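Local coordinates for flagellar biosynthesis protein FlhA (Bacillus subtilis, PDB 3MIX), which takes part in the export of flagellar proteins through the type III secretion system, its cytosolic domain being the part crystallised here, at residues A[67-70]-A[71-75]; A[74-77]-A[78-82]. All coordinates share one frame; numbering follows the deposited sequence.

Interaction 1: A[67-70]-A[71-75]; sequences GDLL and DRIVM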
# COMPACT_ATOMS: atom_id res chain seq x y z
N GLY A 67 -0.04 -27.49 -11.79
CA GLY A 67 0.03 -26.60 -10.64
C GLY A 67 0.57 -25.25 -11.04
O GLY A 67 1.68 -25.12 -11.55
N ASP A 68 -0.24 -24.25 -10.74
CA ASP A 68 -0.19 -22.98 -11.42
C ASP A 68 0.62 -21.87 -10.74
O ASP A 68 0.80 -20.81 -11.34
CB ASP A 68 -1.63 -22.52 -11.64
CG ASP A 68 -2.04 -22.60 -13.08
OD1 ASP A 68 -1.13 -22.48 -13.94
OD2 ASP A 68 -3.25 -22.77 -13.37
N LEU A 69 1.13 -22.12 -9.54
CA LEU A 69 1.61 -21.06 -8.64
C LEU A 69 2.63 -20.07 -9.23
O LEU A 69 2.42 -18.86 -9.17
CB LEU A 69 2.12 -21.63 -7.31
CG LEU A 69 2.33 -20.61 -6.18
CD1 LEU A 69 1.03 -19.87 -5.84
CD2 LEU A 69 2.90 -21.30 -4.95
N LEU A 70 3.73 -20.60 -9.78
CA LEU A 70 4.78 -19.80 -10.41
C LEU A 70 4.26 -18.87 -11.50
O LEU A 70 4.53 -17.67 -11.47
CB LEU A 70 5.88 -20.71 -10.97
CG LEU A 70 7.22 -20.91 -10.23
CD1 LEU A 70 7.32 -20.21 -8.88
CD2 LEU A 70 7.59 -22.40 -10.10
N ASP A 71 3.49 -19.44 -12.43
CA ASP A 71 2.86 -18.67 -13.49
C ASP A 71 1.87 -17.68 -12.90
O ASP A 71 1.75 -16.57 -13.39
CB ASP A 71 2.18 -19.57 -14.55
CG ASP A 71 3.17 -20.22 -15.51
OD1 ASP A 71 4.30 -19.69 -15.66
OD2 ASP A 71 2.83 -21.25 -16.14
N ARG A 72 1.18 -18.08 -11.84
CA ARG A 72 0.25 -17.15 -11.20
C ARG A 72 0.95 -15.94 -10.54
O ARG A 72 0.43 -14.83 -10.55
CB ARG A 72 -0.68 -17.86 -10.22
CG ARG A 72 -1.66 -18.77 -10.94
CD ARG A 72 -2.69 -19.43 -10.02
NE ARG A 72 -3.89 -19.78 -10.79
CZ ARG A 72 -4.73 -18.89 -11.30
NH1 ARG A 72 -4.52 -17.59 -11.11
NH2 ARG A 72 -5.78 -19.28 -12.00
N ILE A 73 2.14 -16.17 -9.99
CA ILE A 73 2.91 -15.12 -9.37
C ILE A 73 3.42 -14.11 -10.42
O ILE A 73 3.37 -12.90 -10.20
CB ILE A 73 4.04 -15.70 -8.49
CG1 ILE A 73 3.41 -16.32 -7.24
CG2 ILE A 73 5.03 -14.61 -8.10
CD1 ILE A 73 4.33 -17.16 -6.41
N VAL A 74 3.85 -14.65 -11.56
CA VAL A 74 4.26 -13.85 -12.71
C VAL A 74 3.15 -12.88 -13.16
O VAL A 74 3.38 -11.69 -13.37
CB VAL A 74 4.73 -14.77 -13.87
CG1 VAL A 74 4.81 -14.01 -15.19
CG2 VAL A 74 6.09 -15.41 -13.51
N MET A 75 1.94 -13.41 -13.27
CA MET A 75 0.74 -12.61 -13.55
C MET A 75 0.55 -11.48 -12.56
O MET A 75 0.28 -10.34 -12.94
CB MET A 75 -0.48 -13.51 -13.49
CG MET A 75 -1.03 -13.93 -14.81
SD MET A 75 0.15 -13.92 -16.18
CE MET A 75 -0.75 -12.82 -17.27

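Interaction 2: A[74-77]-A[78-82]; sequences VMIR and RQLAL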
# COMPACT_ATOMS: atom_id res chain seq x y z
N VAL A 74 3.85 -14.65 -11.56
CA VAL A 74 4.26 -13.85 -12.71
C VAL A 74 3.15 -12.88 -13.16
O VAL A 74 3.38 -11.69 -13.37
CB VAL A 74 4.73 -14.77 -13.87
CG1 VAL A 74 4.81 -14.01 -15.19
CG2 VAL A 74 6.09 -15.41 -13.51
N MET A 75 1.94 -13.41 -13.27
CA MET A 75 0.74 -12.61 -13.55
C MET A 75 0.55 -11.48 -12.56
O MET A 75 0.28 -10.34 -12.94
CB MET A 75 -0.48 -13.51 -13.49
CG MET A 75 -1.03 -13.93 -14.81
SD MET A 75 0.15 -13.92 -16.18
CE MET A 75 -0.75 -12.82 -17.27
N ILE A 76 0.62 -11.82 -11.28
CA ILE A 76 0.47 -10.83 -10.22
C ILE A 76 1.50 -9.71 -10.39
O ILE A 76 1.15 -8.53 -10.35
CB ILE A 76 0.55 -11.50 -8.83
CG1 ILE A 76 -0.65 -12.48 -8.67
CG2 ILE A 76 0.62 -10.45 -7.72
CD1 ILE A 76 -0.57 -13.34 -7.43
N ARG A 77 2.76 -10.09 -10.61
CA ARG A 77 3.85 -9.12 -10.74
C ARG A 77 3.58 -8.18 -11.92
O ARG A 77 3.83 -6.97 -11.83
CB ARG A 77 5.19 -9.84 -10.90
CG ARG A 77 6.38 -8.91 -11.20
CD ARG A 77 7.71 -9.63 -11.32
NE ARG A 77 8.13 -10.17 -10.04
CZ ARG A 77 8.03 -11.47 -9.71
NH1 ARG A 77 7.57 -12.34 -10.61
NH2 ARG A 77 8.40 -11.91 -8.51
N ARG A 78 3.04 -8.73 -13.02
CA ARG A 78 2.69 -7.92 -14.18
C ARG A 78 1.51 -6.99 -13.90
O ARG A 78 1.59 -5.80 -14.17
CB ARG A 78 2.50 -8.78 -15.44
CG ARG A 78 3.66 -9.78 -15.56
CD ARG A 78 4.06 -10.21 -16.97
NE ARG A 78 3.05 -11.02 -17.64
CZ ARG A 78 3.29 -12.16 -18.27
NH1 ARG A 78 4.51 -12.69 -18.33
NH2 ARG A 78 2.28 -12.79 -18.86
N GLN A 79 0.44 -7.52 -13.33
CA GLN A 79 -0.72 -6.69 -12.98
C GLN A 79 -0.37 -5.51 -12.08
O GLN A 79 -0.76 -4.37 -12.33
CB GLN A 79 -1.80 -7.53 -12.30
CG GLN A 79 -3.06 -6.73 -11.88
CD GLN A 79 -3.87 -7.40 -10.75
OE1 GLN A 79 -4.45 -6.71 -9.89
NE2 GLN A 79 -3.90 -8.74 -10.74
N LEU A 80 0.36 -5.80 -11.00
CA LEU A 80 0.62 -4.82 -9.97
C LEU A 80 1.64 -3.80 -10.40
O LEU A 80 1.59 -2.68 -9.94
CB LEU A 80 1.07 -5.52 -8.69
CG LEU A 80 -0.05 -6.31 -8.02
CD1 LEU A 80 0.50 -6.85 -6.73
CD2 LEU A 80 -1.26 -5.42 -7.79
N ALA A 81 2.56 -4.20 -11.28
CA ALA A 81 3.47 -3.26 -11.90
C ALA A 81 2.69 -2.21 -12.69
O ALA A 81 3.01 -1.01 -12.60
CB ALA A 81 4.48 -3.97 -12.81
N LEU A 82 1.66 -2.65 -13.44
CA LEU A 82 0.90 -1.75 -14.30
C LEU A 82 -0.08 -0.94 -13.47
O LEU A 82 -0.34 0.22 -13.79
CB LEU A 82 0.16 -2.48 -15.44
CG LEU A 82 1.05 -3.22 -16.46
CD1 LEU A 82 0.25 -4.16 -17.36
CD2 LEU A 82 1.87 -2.23 -17.34

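Interaction 1: A[67-70]-A[71-75]
Asp-68 and Arg-72 meet where the chain enters helix 69-84, a local i to i+4 contact. Followed outward, the arginine keeps close to the aspartate. Its CB rests against Leu-69 O. Its CG, placed beside the backbone N (chi1 -69°), comes to 3.2 Å from Asp-68 O. That same oxygen accepts a hydrogen bond from Arg-72 N at 2.8 Å. The chain then runs extended, and CD passes 3.6 Å from Asp-68 CB. NE stops 4.0 Å from Asp-68 OD2, opposite charges too far apart for a salt bridge, with the carboxylate and guanidinium planes almost perpendicular (88°). NE is buried here without a hydrogen-bond partner, while NH1 makes a weak hydrogen bond to Ser-175 OG. With an alanine here, Asp-68 would probably lose the positive charge near it and Ser-175 OG its weak bond to NH1. One residue further on, Ile-73 N bonds to Leu-69 O, and Ile-73 CD1 rests 4.0 Å from Leu-69 CG on the buried side. The turn touches two elements: Arg-72 leans on Ala-171 and Ser-172 of helix 170-189, whereas Leu-70 and Ile-73 pack on Ile-93 of strand 92-95.

Interaction 2: A[74-77]-A[78-82]
Val-74, Met-75 and Arg-78 form a cluster on one side of helix 69-84, where i to i+4 and i to i+3 neighbours of a regular alpha-helix come together. Val-74 and Arg-78 run alongside each other and point the same way, and the valine's CG1 sits over one face of the guanidinium, 3.4 Å from Arg-78 NH1. Met-75 approaches differently: its chain bends at chi2 and chi3, which brings the thioether end back to the arginine at a slant. Its CE reaches 3.4 Å from Arg-78 NH2, with SD a little farther from the same nitrogen. The arginine chain leans toward the N-terminal end of the helix from CG onward, and the bend at chi3 (-68°) swings the guanidinium across, so that it meets Val-74 CG1 and Met-75 SD and CE. Apolar groups therefore touch a charged head that remains on the exposed side of the helix.

The buried side shows a simpler geometry. Ile-76 and Leu-80 run in parallel off the helix, one turn apart, and Ile-76 CG2 touches Leu-80 CD1 at 3.7 Å. Together they pack on helix 170-189, Ile-76 on Ile-178 and Thr-179, Leu-80 on Ile-182 and Lys-183. Arg-77 is turned to other partners, its NE hydrogen-bonded to Ile-88 O and its NH2 weakly to Pro-89 O, which ties the helix to the chain that follows it.

Successive backbone bonds of the helix set the spacing at which these side chains meet. The straightest, from Gln-79 N to Met-75 O, measures 2.9 Å with an N-H...O angle of 174°. In the last, Arg-77 O accepts Ala-81 N, and Ala-81 CB lies 3.2 Å from that same Arg-77 O.

Overall arrangement
Read from the N terminus, the chain leaves the loop at Gly-67 and enters helix 69-84, where interaction 1 spans the opening turn. Interaction 2 begins before interaction 1 has ended: the two share Val-74 and Met-75 and follow one another along a single helix, their centres about 11 Å apart. Each closes only the short loop of a helical turn, so they overlap end to end, and neither encloses or crosses the other. The same helix 170-189 receives side chains from both. The other partners differ: residues 67-75 also reach strand 92-95, an outermost strand of the four-stranded mixed sheet, while residues 74-82 are joined to the segment around Ile-88 and Pro-89 that leads toward that strand.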